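Local coordinates for protein dermonecrotic toxin (Pasteurella multocida, PDB 2EBF) that acts as a dermonecrotic, mitogenic toxin that induces bone resorption and is associated with progressive atrophic rhinitis in pigs, at residues Gly282-Leu287 / Met430-Asp435; Lys248-Lys253 / Tyr272-Tyr277; Lys567-Lys572 / Asp703-Ile708; Ala714-Val719 / Thr738-Thr743. One frame throughout, in Å; residues are numbered along the deposited sequence.

Interaction 1: Gly282-Leu287 / Met430-Asp435; sequences GGPYEL and MLFNLD
A small apolar loop-to-helix contact in the C2 part of this C-terminal region of the toxin brings P284 and Y285, just ahead of helix 288-300, against F432 on helix 425-434. It lies toward the surface, about 36 Å from the centre of the chain to the centre of the contact. The proline leads: P284 CG reaches F432 CE1 at 3.7 Å, and F432 CZ lies a little farther from the same carbon, at 4.1 Å. The two side chains meet at a slant rather than flat on one another. Y285 joins less closely, and here edge meets edge, Y285 CE1 lying 4.4 Å from F432 CD1 with each atom near the plane of the other ring. P284 CB sits over one face of the Y285 ring, 4.1 Å above its plane and toward the rim. F432 points its ring at the loop with chi1 at -91°, well off the staggered -60°, and R444 makes a cation-pi contact with it. K248 NZ binds P284 O. Within the loop, G282 N bonds E286 OE2 at 2.7 Å, coming from above the carboxylate plane. Between the two segments themselves there is thus only van der Waals contact; orientation is probably set by the polar bonds beside it, such as Y285 OH to D428 OD2, which joins the tyrosine to the very helix that carries F432.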
loop_
_atom_site.group_PDB
_atom_site.type_symbol
_atom_site.label_atom_id
_atom_site.label_comp_id
_atom_site.label_asym_id
_atom_site.label_seq_id
_atom_site.Cartn_x
_atom_site.Cartn_y
_atom_site.Cartn_z
ATOM N N GLY A 282 -9.881 29.026 32.722
ATOM C CA GLY A 282 -11.050 29.862 32.451
ATOM C C GLY A 282 -11.565 29.770 31.024
ATOM O O GLY A 282 -12.542 30.435 30.664
ATOM N N GLY A 283 -10.909 28.944 30.210
ATOM C CA GLY A 283 -11.330 28.720 28.829
ATOM C C GLY A 283 -12.491 27.743 28.741
ATOM O O GLY A 283 -12.895 27.173 29.760
ATOM N N PRO A 284 -13.035 27.538 27.521
ATOM C CA PRO A 284 -14.170 26.626 27.302
ATOM C C PRO A 284 -13.886 25.174 27.702
ATOM O O PRO A 284 -14.793 24.473 28.159
ATOM C CB PRO A 284 -14.432 26.731 25.796
ATOM C CG PRO A 284 -13.203 27.331 25.214
ATOM C CD PRO A 284 -12.599 28.188 26.271
ATOM N N TYR A 285 -12.643 24.731 27.545
ATOM C CA TYR A 285 -12.284 23.357 27.914
ATOM C C TYR A 285 -11.266 23.284 29.057
ATOM O O TYR A 285 -10.792 22.195 29.427
ATOM C CB TYR A 285 -11.857 22.564 26.667
ATOM C CG TYR A 285 -12.942 22.551 25.600
ATOM C CD1 TYR A 285 -12.790 23.257 24.406
ATOM C CD2 TYR A 285 -14.141 21.859 25.808
ATOM C CE1 TYR A 285 -13.800 23.257 23.433
ATOM C CE2 TYR A 285 -15.148 21.855 24.847
ATOM C CZ TYR A 285 -14.968 22.551 23.666
ATOM O OH TYR A 285 -15.969 22.542 22.736
ATOM N N GLU A 286 -10.948 24.453 29.616
ATOM C CA GLU A 286 -10.094 24.587 30.803
ATOM C C GLU A 286 -8.701 23.974 30.581
ATOM O O GLU A 286 -8.296 23.746 29.441
ATOM C CB GLU A 286 -10.797 24.006 32.043
ATOM C CG GLU A 286 -10.317 24.555 33.393
ATOM C CD GLU A 286 -10.635 26.025 33.606
ATOM O OE1 GLU A 286 -11.765 26.464 33.290
ATOM O OE2 GLU A 286 -9.748 26.744 34.111
ATOM N N LEU A 287 -7.969 23.704 31.656
ATOM C CA LEU A 287 -6.600 23.224 31.520
ATOM C C LEU A 287 -6.494 21.698 31.518
ATOM O O LEU A 287 -5.517 21.151 31.015
ATOM C CB LEU A 287 -5.713 23.825 32.621
ATOM C CG LEU A 287 -4.195 23.896 32.381
ATOM C CD1 LEU A 287 -3.834 24.852 31.234
ATOM C CD2 LEU A 287 -3.463 24.290 33.665
ATOM N N MET A 430 -10.859 21.352 17.991
ATOM C CA MET A 430 -9.974 21.307 16.829
ATOM C C MET A 430 -9.974 22.640 16.074
ATOM O O MET A 430 -8.910 23.118 15.645
ATOM C CB MET A 430 -10.331 20.131 15.914
ATOM C CG MET A 430 -9.949 18.766 16.494
ATOM S SD MET A 430 -10.053 17.472 15.244
ATOM C CE MET A 430 -9.508 16.021 16.138
ATOM N N LEU A 431 -11.148 23.254 15.947
ATOM C CA LEU A 431 -11.249 24.595 15.346
ATOM C C LEU A 431 -10.458 25.647 16.120
ATOM O O LEU A 431 -9.757 26.462 15.515
ATOM C CB LEU A 431 -12.706 25.040 15.178
ATOM C CG LEU A 431 -13.573 24.265 14.175
ATOM C CD1 LEU A 431 -15.028 24.692 14.291
ATOM C CD2 LEU A 431 -13.083 24.411 12.731
ATOM N N PHE A 432 -10.555 25.619 17.453
ATOM C CA PHE A 432 -9.767 26.520 18.296
ATOM C C PHE A 432 -8.283 26.387 18.024
ATOM O O PHE A 432 -7.565 27.387 17.959
ATOM C CB PHE A 432 -10.031 26.273 19.785
ATOM C CG PHE A 432 -11.129 27.110 20.346
ATOM C CD1 PHE A 432 -12.188 26.523 21.021
ATOM C CD2 PHE A 432 -11.118 28.495 20.180
ATOM C CE1 PHE A 432 -13.217 27.301 21.544
ATOM C CE2 PHE A 432 -12.146 29.286 20.693
ATOM C CZ PHE A 432 -13.195 28.686 21.385
ATOM N N ASN A 433 -7.830 25.143 17.875
ATOM C CA ASN A 433 -6.447 24.870 17.548
ATOM C C ASN A 433 -6.050 25.417 16.189
ATOM O O ASN A 433 -5.030 26.100 16.070
ATOM C CB ASN A 433 -6.177 23.377 17.623
ATOM C CG ASN A 433 -5.873 22.933 19.017
ATOM O OD1 ASN A 433 -6.772 22.713 19.830
ATOM N ND2 ASN A 433 -4.592 22.805 19.315
ATOM N N LEU A 434 -6.862 25.118 15.173
ATOM C CA LEU A 434 -6.664 25.644 13.820
ATOM C C LEU A 434 -6.633 27.170 13.763
ATOM O O LEU A 434 -5.807 27.754 13.056
ATOM C CB LEU A 434 -7.756 25.123 12.879
ATOM C CG LEU A 434 -7.648 23.690 12.358
ATOM C CD1 LEU A 434 -8.821 23.371 11.446
ATOM C CD2 LEU A 434 -6.316 23.470 11.634
ATOM N N ASP A 435 -7.540 27.806 14.502
ATOM C CA ASP A 435 -7.656 29.262 14.508
ATOM C C ASP A 435 -6.755 29.928 15.553
ATOM O O ASP A 435 -6.913 31.116 15.848
ATOM C CB ASP A 435 -9.121 29.675 14.697
ATOM C CG ASP A 435 -9.959 29.460 13.441
ATOM O OD1 ASP A 435 -11.177 29.216 13.566
ATOM O OD2 ASP A 435 -9.399 29.538 12.328
#

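Interaction 2: Lys248-Lys253 / Tyr272-Tyr277; sequences KGMLSK and YSISPY
M250 and L251 meet S273 and I274 in a buried, mainly apolar contact where the chain leaves helix 267-273. M250 does most of the reaching. Its chain folds at chi2 (-86°) and again at chi3, and the terminal methyl touches both a carbonyl and a side chain: M250 CE is 3.6 Å from S273 O and 4.0 Å from I274 CG1. M250 and I274 run past one another in opposite directions, so they touch alongside. L251 comes in differently, crossing the isoleucine at about a right angle, with L251 CD2 4.1 Å from I274 CD1. I274 is therefore shared, its CG1 taken by the methionine and its CD1 by the leucine.

In the fold, 248-253 is the link from helix 234-248 into the short strand 254-257, while the other segment, 272-277, is the exit from helix 267-273. L251 takes the left-handed helical backbone conformation, uncommon for a leucine, within this link. Helix 288-300 also packs here, F292 on L251 and F290 on I274, as does A429 of helix 425-434, on M250 and S273. S273 O also receives a hydrogen bond from S278 OG, and S273 OG is bonded to E269 O in the preceding helical turn. Just beyond, S275 OG accepts from Y277 N at 3.1 Å, which makes an ST turn.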
loop_
_atom_site.group_PDB
_atom_site.type_symbol
_atom_site.label_atom_id
_atom_site.label_comp_id
_atom_site.label_asym_id
_atom_site.label_seq_id
_atom_site.Cartn_x
_atom_site.Cartn_y
_atom_site.Cartn_z
ATOM N N LYS A 248 -18.170 16.850 31.343
ATOM C CA LYS A 248 -18.121 18.085 30.558
ATOM C C LYS A 248 -18.143 17.812 29.046
ATOM O O LYS A 248 -19.030 18.294 28.338
ATOM C CB LYS A 248 -16.894 18.915 30.956
ATOM C CG LYS A 248 -16.987 20.401 30.640
ATOM C CD LYS A 248 -16.256 21.233 31.695
ATOM C CE LYS A 248 -15.641 22.492 31.101
ATOM N NZ LYS A 248 -14.457 22.158 30.256
ATOM N N GLY A 249 -17.170 17.044 28.559
ATOM C CA GLY A 249 -17.103 16.693 27.141
ATOM C C GLY A 249 -15.856 15.931 26.726
ATOM O O GLY A 249 -15.957 14.865 26.112
ATOM N N MET A 250 -14.688 16.476 27.068
ATOM C CA MET A 250 -13.393 15.929 26.638
ATOM C C MET A 250 -13.014 14.614 27.346
ATOM O O MET A 250 -13.645 14.225 28.333
ATOM C CB MET A 250 -12.286 16.977 26.831
ATOM C CG MET A 250 -12.571 18.339 26.190
ATOM S SD MET A 250 -12.098 18.437 24.448
ATOM C CE MET A 250 -10.423 19.076 24.577
ATOM N N LEU A 251 -11.990 13.937 26.814
ATOM C CA LEU A 251 -11.426 12.692 27.379
ATOM C C LEU A 251 -12.461 11.651 27.822
ATOM O O LEU A 251 -12.272 10.957 28.822
ATOM C CB LEU A 251 -10.452 13.001 28.527
ATOM C CG LEU A 251 -9.322 14.012 28.308
ATOM C CD1 LEU A 251 -8.582 14.250 29.618
ATOM C CD2 LEU A 251 -8.359 13.562 27.214
ATOM N N SER A 252 -13.543 11.543 27.058
ATOM C CA SER A 252 -14.634 10.620 27.364
ATOM C C SER A 252 -14.243 9.149 27.228
ATOM O O SER A 252 -14.852 8.286 27.858
ATOM C CB SER A 252 -15.864 10.934 26.503
ATOM O OG SER A 252 -15.502 11.378 25.202
ATOM N N LYS A 253 -13.231 8.873 26.405
ATOM C CA LYS A 253 -12.757 7.505 26.168
ATOM C C LYS A 253 -11.463 7.226 26.942
ATOM O O LYS A 253 -10.499 6.680 26.405
ATOM C CB LYS A 253 -12.576 7.236 24.667
ATOM C CG LYS A 253 -13.829 7.458 23.828
ATOM C CD LYS A 253 -13.500 7.467 22.341
ATOM C CE LYS A 253 -14.646 8.056 21.519
ATOM N NZ LYS A 253 -14.264 8.236 20.090
ATOM N N TYR A 272 -4.342 17.300 18.103
ATOM C CA TYR A 272 -4.981 18.384 17.347
ATOM C C TYR A 272 -6.181 19.015 18.053
ATOM O O TYR A 272 -6.673 20.058 17.624
ATOM C CB TYR A 272 -5.336 17.920 15.923
ATOM C CG TYR A 272 -4.128 17.889 15.013
ATOM C CD1 TYR A 272 -3.590 16.678 14.554
ATOM C CD2 TYR A 272 -3.495 19.075 14.639
ATOM C CE1 TYR A 272 -2.461 16.666 13.726
ATOM C CE2 TYR A 272 -2.370 19.069 13.823
ATOM C CZ TYR A 272 -1.859 17.867 13.370
ATOM O OH TYR A 272 -0.751 17.894 12.557
ATOM N N SER A 273 -6.633 18.398 19.139
ATOM C CA SER A 273 -7.734 18.941 19.930
ATOM C C SER A 273 -7.303 19.440 21.319
ATOM O O SER A 273 -8.109 20.034 22.039
ATOM C CB SER A 273 -8.885 17.924 20.047
ATOM O OG SER A 273 -8.466 16.734 20.699
ATOM N N ILE A 274 -6.042 19.210 21.689
ATOM C CA ILE A 274 -5.544 19.594 23.016
ATOM C C ILE A 274 -4.240 20.404 22.941
ATOM O O ILE A 274 -3.197 19.885 22.534
ATOM C CB ILE A 274 -5.386 18.360 23.952
ATOM C CG1 ILE A 274 -6.739 17.671 24.174
ATOM C CG2 ILE A 274 -4.772 18.763 25.285
ATOM C CD1 ILE A 274 -6.646 16.248 24.712
ATOM N N SER A 275 -4.322 21.679 23.334
ATOM C CA SER A 275 -3.170 22.592 23.354
ATOM C C SER A 275 -3.527 23.866 24.133
ATOM O O SER A 275 -4.682 24.028 24.530
ATOM C CB SER A 275 -2.739 22.952 21.929
ATOM O OG SER A 275 -3.541 23.998 21.418
ATOM N N PRO A 276 -2.548 24.774 24.355
ATOM C CA PRO A 276 -2.884 26.067 24.976
ATOM C C PRO A 276 -3.982 26.845 24.239
ATOM O O PRO A 276 -4.709 27.612 24.873
ATOM C CB PRO A 276 -1.556 26.844 24.938
ATOM C CG PRO A 276 -0.669 26.088 23.979
ATOM C CD PRO A 276 -1.099 24.663 24.098
ATOM N N TYR A 277 -4.107 26.630 22.926
ATOM C CA TYR A 277 -5.121 27.313 22.112
ATOM C C TYR A 277 -6.548 26.921 22.485
ATOM O O TYR A 277 -7.461 27.744 22.405
ATOM C CB TYR A 277 -4.914 27.032 20.622
ATOM C CG TYR A 277 -3.606 27.514 20.047
ATOM C CD1 TYR A 277 -2.804 26.655 19.296
ATOM C CD2 TYR A 277 -3.171 28.828 20.237
ATOM C CE1 TYR A 277 -1.600 27.088 18.746
ATOM C CE2 TYR A 277 -1.965 29.271 19.693
ATOM C CZ TYR A 277 -1.187 28.394 18.952
ATOM O OH TYR A 277 0.005 28.818 18.408
#

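Interaction 3: Lys567-Lys572 / Asp703-Ile708; sequences KILGLK and DWALEI
L569 points one methyl, CD1, at the backbone of helix 701-711 between A705 and L706. That methyl lies 4.2 Å from A705 O and 4.4 Å from A705 CB, and L706 N is also 4.4 Å from L569 CD1, so the leucine rests against a patch of helix surface made of a carbonyl, a small methyl and an amide rather than locking into another long side chain. With chi1 at -83°, L569 CG stands opposite its own carbonyl carbon, and the branch is carried across to the helix. L706 only flanks the spot, its side chain largely exposed. A705 presents only a methyl here, and the nearest CA atoms across the contact, L569 CA and L706 CA, are 8.0 Å apart. P717 and V719 of the neighbouring strand pack on L569 too, and V719 touches A705 as well, filling in beside the contact.

On another side of the helix, W704 has I708 CG1 3.6 Å above one face of its ring, toward the rim, while W704 NE1 is bonded to D681 OD2. E707 forms salt bridges with R586 and R711. Helix 701-711 leaves the edge strand 697-700 and returns the chain to strand 717-720, passing over the sheet; L569, right after the opposite edge strand 567-568, meets it there, the helix-on-antiparallel-sheet packing of the C3 domain.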
loop_
_atom_site.group_PDB
_atom_site.type_symbol
_atom_site.label_atom_id
_atom_site.label_comp_id
_atom_site.label_asym_id
_atom_site.label_seq_id
_atom_site.Cartn_x
_atom_site.Cartn_y
_atom_site.Cartn_z
ATOM N N LYS A 567 7.517 -12.186 -19.361
ATOM C CA LYS A 567 6.561 -12.675 -18.374
ATOM C C LYS A 567 6.690 -14.124 -17.907
ATOM O O LYS A 567 6.760 -15.036 -18.717
ATOM C CB LYS A 567 5.146 -12.437 -18.914
ATOM C CG LYS A 567 4.039 -12.719 -17.910
ATOM C CD LYS A 567 2.667 -12.595 -18.534
ATOM C CE LYS A 567 1.574 -12.909 -17.506
ATOM N NZ LYS A 567 1.755 -12.102 -16.243
ATOM N N ILE A 568 6.685 -14.307 -16.586
ATOM C CA ILE A 568 6.428 -15.614 -15.980
ATOM C C ILE A 568 4.932 -15.855 -16.019
ATOM O O ILE A 568 4.167 -15.101 -15.424
ATOM C CB ILE A 568 6.924 -15.669 -14.505
ATOM C CG1 ILE A 568 8.445 -15.460 -14.447
ATOM C CG2 ILE A 568 6.523 -16.997 -13.840
ATOM C CD1 ILE A 568 8.969 -15.099 -13.059
ATOM N N LEU A 569 4.514 -16.902 -16.726
ATOM C CA LEU A 569 3.103 -17.182 -16.907
ATOM C C LEU A 569 2.476 -17.583 -15.591
ATOM O O LEU A 569 1.362 -17.181 -15.291
ATOM C CB LEU A 569 2.894 -18.293 -17.937
ATOM C CG LEU A 569 2.903 -17.930 -19.413
ATOM C CD1 LEU A 569 2.252 -19.073 -20.178
ATOM C CD2 LEU A 569 2.142 -16.620 -19.668
ATOM N N GLY A 570 3.212 -18.375 -14.817
ATOM C CA GLY A 570 2.799 -18.780 -13.469
ATOM C C GLY A 570 3.866 -19.680 -12.869
ATOM O O GLY A 570 4.576 -20.380 -13.592
ATOM N N LEU A 571 3.960 -19.677 -11.542
ATOM C CA LEU A 571 4.881 -20.559 -10.827
ATOM C C LEU A 571 4.132 -21.823 -10.458
ATOM O O LEU A 571 3.838 -22.081 -9.291
ATOM C CB LEU A 571 5.475 -19.863 -9.593
ATOM C CG LEU A 571 6.410 -18.681 -9.883
ATOM C CD1 LEU A 571 6.918 -17.998 -8.595
ATOM C CD2 LEU A 571 7.552 -19.148 -10.729
ATOM N N LYS A 572 3.837 -22.612 -11.487
ATOM C CA LYS A 572 3.119 -23.862 -11.344
ATOM C C LYS A 572 3.349 -24.695 -12.594
ATOM O O LYS A 572 3.989 -24.235 -13.544
ATOM C CB LYS A 572 1.627 -23.586 -11.172
ATOM C CG LYS A 572 0.982 -22.863 -12.351
ATOM C CD LYS A 572 -0.528 -22.878 -12.215
ATOM C CE LYS A 572 -1.190 -22.413 -13.495
ATOM N NZ LYS A 572 -2.658 -22.325 -13.338
ATOM N N ASP A 703 -2.587 -16.216 -26.001
ATOM C CA ASP A 703 -3.336 -17.466 -26.117
ATOM C C ASP A 703 -2.458 -18.578 -26.681
ATOM O O ASP A 703 -2.532 -19.727 -26.242
ATOM C CB ASP A 703 -4.567 -17.253 -26.980
ATOM C CG ASP A 703 -5.524 -16.253 -26.359
ATOM O OD1 ASP A 703 -5.834 -16.402 -25.164
ATOM O OD2 ASP A 703 -5.926 -15.300 -27.045
ATOM N N TRP A 704 -1.610 -18.219 -27.639
ATOM C CA TRP A 704 -0.600 -19.147 -28.149
ATOM C C TRP A 704 0.302 -19.651 -27.016
ATOM O O TRP A 704 0.472 -20.858 -26.864
ATOM C CB TRP A 704 0.238 -18.485 -29.250
ATOM C CG TRP A 704 1.458 -19.290 -29.667
ATOM C CD1 TRP A 704 1.499 -20.295 -30.594
ATOM C CD2 TRP A 704 2.805 -19.130 -29.190
ATOM N NE1 TRP A 704 2.773 -20.782 -30.708
ATOM C CE2 TRP A 704 3.601 -20.083 -29.865
ATOM C CE3 TRP A 704 3.414 -18.275 -28.254
ATOM C CZ2 TRP A 704 4.974 -20.216 -29.633
ATOM C CZ3 TRP A 704 4.790 -18.405 -28.019
ATOM C CH2 TRP A 704 5.554 -19.373 -28.714
ATOM N N ALA A 705 0.863 -18.731 -26.223
ATOM C CA ALA A 705 1.761 -19.111 -25.120
ATOM C C ALA A 705 1.069 -20.065 -24.159
ATOM O O ALA A 705 1.637 -21.098 -23.773
ATOM C CB ALA A 705 2.264 -17.882 -24.377
ATOM N N LEU A 706 -0.167 -19.727 -23.790
ATOM C CA LEU A 706 -0.946 -20.540 -22.868
ATOM C C LEU A 706 -1.178 -21.938 -23.445
ATOM O O LEU A 706 -0.998 -22.936 -22.741
ATOM C CB LEU A 706 -2.277 -19.843 -22.535
ATOM C CG LEU A 706 -3.192 -20.448 -21.464
ATOM C CD1 LEU A 706 -4.234 -19.447 -20.958
ATOM C CD2 LEU A 706 -3.911 -21.587 -22.046
ATOM N N GLU A 707 -1.567 -22.009 -24.717
ATOM C CA GLU A 707 -1.801 -23.304 -25.357
ATOM C C GLU A 707 -0.557 -24.185 -25.362
ATOM O O GLU A 707 -0.621 -25.364 -25.016
ATOM C CB GLU A 707 -2.332 -23.139 -26.782
ATOM C CG GLU A 707 -2.241 -24.441 -27.586
ATOM C CD GLU A 707 -3.197 -24.532 -28.757
ATOM O OE1 GLU A 707 -4.157 -23.734 -28.858
ATOM O OE2 GLU A 707 -2.992 -25.447 -29.573
ATOM N N ILE A 708 0.576 -23.604 -25.750
ATOM C CA ILE A 708 1.836 -24.337 -25.788
ATOM C C ILE A 708 2.243 -24.823 -24.388
ATOM O O ILE A 708 2.677 -25.959 -24.224
ATOM C CB ILE A 708 2.972 -23.465 -26.428
ATOM C CG1 ILE A 708 2.624 -23.093 -27.889
ATOM C CG2 ILE A 708 4.292 -24.198 -26.395
ATOM C CD1 ILE A 708 2.410 -24.295 -28.843
#

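Interaction 4: Ala714-Val719 / Thr738-Thr743; sequences AINPFV and TKPRLT
T738 opens the C-terminal tail of the C3 domain by packing on N716, at the corner where the chain turns into strand 717-720 of the antiparallel sheet. T738 CB lies 3.9 Å from N716 CB. The direct polar tie is here: N716 ND2 donates to T738 O at 2.8 Å, arriving in the carbonyl plane on a lone pair, with an N-H...O angle of 158° and the oxygen only 1° out of the amide plane of N716. N716 ND2 is bonded to Y41 O as well. The threonine hydroxyl, placed between the backbone N and the carbonyl carbon (chi1 70°), is well used: it is bonded to P735 O and W653 NE1, and accepts a hydrogen from a water at 3.2 Å from T738 OG1. That same water donates to N716 O at 2.7 Å, bridging the two residues. K739 turns away from the contact. P740 then turns back toward it, and P740 CG touches I715 CG2 at 3.8 Å, the two side chains meeting at a slant; W653 and F661 pack on the proline too. Farther along, R741 leaves for a salt bridge with E133, and the tail runs on to the N-terminal part of this construct, where T743 OG1 is bonded to E49 OE2.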
loop_
_atom_site.group_PDB
_atom_site.type_symbol
_atom_site.label_atom_id
_atom_site.label_comp_id
_atom_site.label_asym_id
_atom_site.label_seq_id
_atom_site.Cartn_x
_atom_site.Cartn_y
_atom_site.Cartn_z
ATOM N N ALA A 714 3.952 -27.632 -19.086
ATOM C CA ALA A 714 5.100 -26.787 -18.770
ATOM C C ALA A 714 5.163 -26.413 -17.299
ATOM O O ALA A 714 4.150 -26.012 -16.715
ATOM C CB ALA A 714 5.051 -25.519 -19.622
ATOM N N ILE A 715 6.362 -26.524 -16.723
ATOM C CA ILE A 715 6.617 -26.104 -15.354
ATOM C C ILE A 715 7.274 -24.727 -15.353
ATOM O O ILE A 715 8.303 -24.514 -16.011
ATOM C CB ILE A 715 7.521 -27.113 -14.581
ATOM C CG1 ILE A 715 6.890 -28.514 -14.514
ATOM C CG2 ILE A 715 7.819 -26.593 -13.165
ATOM C CD1 ILE A 715 7.927 -29.626 -14.262
ATOM N N ASN A 716 6.658 -23.807 -14.618
ATOM C CA ASN A 716 7.140 -22.437 -14.463
ATOM C C ASN A 716 7.506 -21.757 -15.791
ATOM O O ASN A 716 8.609 -21.226 -15.937
ATOM C CB ASN A 716 8.288 -22.375 -13.440
ATOM C CG ASN A 716 7.894 -22.926 -12.074
ATOM O OD1 ASN A 716 6.698 -23.075 -11.763
ATOM N ND2 ASN A 716 8.900 -23.231 -11.244
ATOM N N PRO A 717 6.563 -21.753 -16.756
ATOM C CA PRO A 717 6.848 -21.231 -18.092
ATOM C C PRO A 717 7.104 -19.728 -18.115
ATOM O O PRO A 717 6.547 -18.980 -17.303
ATOM C CB PRO A 717 5.600 -21.606 -18.909
ATOM C CG PRO A 717 4.529 -21.834 -17.909
ATOM C CD PRO A 717 5.173 -22.240 -16.630
ATOM N N PHE A 718 7.999 -19.322 -19.009
ATOM C CA PHE A 718 8.403 -17.934 -19.169
ATOM C C PHE A 718 8.302 -17.521 -20.643
ATOM O O PHE A 718 8.766 -18.239 -21.531
ATOM C CB PHE A 718 9.847 -17.790 -18.709
ATOM C CG PHE A 718 10.366 -16.411 -18.775
ATOM C CD1 PHE A 718 9.917 -15.435 -17.883
ATOM C CD2 PHE A 718 11.364 -16.087 -19.691
ATOM C CE1 PHE A 718 10.439 -14.144 -17.931
ATOM C CE2 PHE A 718 11.883 -14.810 -19.750
ATOM C CZ PHE A 718 11.426 -13.834 -18.868
ATOM N N VAL A 719 7.721 -16.351 -20.887
ATOM C CA VAL A 719 7.506 -15.851 -22.249
ATOM C C VAL A 719 8.348 -14.601 -22.492
ATOM O O VAL A 719 8.417 -13.708 -21.632
ATOM C CB VAL A 719 6.007 -15.564 -22.501
ATOM C CG1 VAL A 719 5.752 -14.966 -23.898
ATOM C CG2 VAL A 719 5.191 -16.855 -22.352
ATOM N N THR A 738 13.468 -19.949 -10.810
ATOM C CA THR A 738 12.281 -20.787 -11.026
ATOM C C THR A 738 12.586 -22.253 -11.354
ATOM O O THR A 738 11.665 -23.069 -11.415
ATOM C CB THR A 738 11.334 -20.231 -12.126
ATOM O OG1 THR A 738 11.954 -20.364 -13.411
ATOM C CG2 THR A 738 10.973 -18.749 -11.865
ATOM N N LYS A 739 13.853 -22.600 -11.591
ATOM C CA LYS A 739 14.187 -24.019 -11.747
ATOM C C LYS A 739 13.786 -24.751 -10.452
ATOM O O LYS A 739 14.201 -24.354 -9.364
ATOM C CB LYS A 739 15.665 -24.240 -12.115
ATOM C CG LYS A 739 16.010 -25.716 -12.333
ATOM C CD LYS A 739 17.252 -25.915 -13.178
ATOM C CE LYS A 739 17.637 -27.388 -13.219
ATOM N NZ LYS A 739 18.915 -27.622 -13.957
ATOM N N PRO A 740 12.917 -25.768 -10.564
ATOM C CA PRO A 740 12.353 -26.394 -9.364
ATOM C C PRO A 740 13.391 -26.900 -8.374
ATOM O O PRO A 740 14.355 -27.554 -8.761
ATOM C CB PRO A 740 11.510 -27.541 -9.937
ATOM C CG PRO A 740 11.075 -27.017 -11.276
ATOM C CD PRO A 740 12.332 -26.348 -11.791
ATOM N N ARG A 741 13.175 -26.582 -7.104
ATOM C CA ARG A 741 14.110 -26.914 -6.043
ATOM C C ARG A 741 13.429 -27.696 -4.944
ATOM O O ARG A 741 12.261 -27.460 -4.639
ATOM C CB ARG A 741 14.646 -25.640 -5.398
ATOM C CG ARG A 741 15.738 -24.949 -6.139
ATOM C CD ARG A 741 16.114 -23.684 -5.380
ATOM N NE ARG A 741 15.283 -22.545 -5.764
ATOM C CZ ARG A 741 15.499 -21.294 -5.370
ATOM N NH1 ARG A 741 16.504 -21.011 -4.535
ATOM N NH2 ARG A 741 14.698 -20.329 -5.807
ATOM N N LEU A 742 14.190 -28.597 -4.324
ATOM C CA LEU A 742 13.788 -29.207 -3.062
ATOM C C LEU A 742 13.884 -28.153 -1.959
ATOM O O LEU A 742 14.646 -27.171 -2.071
ATOM C CB LEU A 742 14.669 -30.412 -2.725
ATOM C CG LEU A 742 14.504 -31.672 -3.579
ATOM C CD1 LEU A 742 15.752 -32.546 -3.484
ATOM C CD2 LEU A 742 13.255 -32.453 -3.175
ATOM N N THR A 743 13.096 -28.348 -0.905
ATOM C CA THR A 743 13.145 -27.476 0.270
ATOM C C THR A 743 14.544 -27.553 0.912
ATOM O O THR A 743 15.035 -26.573 1.496
ATOM C CB THR A 743 12.017 -27.828 1.252
ATOM O OG1 THR A 743 10.758 -27.663 0.586
ATOM C CG2 THR A 743 12.047 -26.931 2.468
HETATM O O HOH W 1 9.665 -18.888 -15.043
#

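Interactions 1 and 2 adjoin in the C2 part, their centres 8 Å apart, and share an apolar character: the first lies toward the surface, the second is buried. Helix 425-434, which carries one side of interaction 1, also packs on interaction 2 through A429. Interactions 3 and 4 adjoin in the C3 part, on the opposite side of the chain's centre from the first pair, with about 63 Å between the centres of 1 and 3. They are joined through neighbouring strands 567-568 and 717-720 of one antiparallel sheet, K567 O lying 2.7 Å from V719 N, a probable hydrogen bond. Interaction 3 is a partly buried leucine-on-helix contact; interaction 4 is buried and, unlike the rest, carries a direct polar bond and a water bridge.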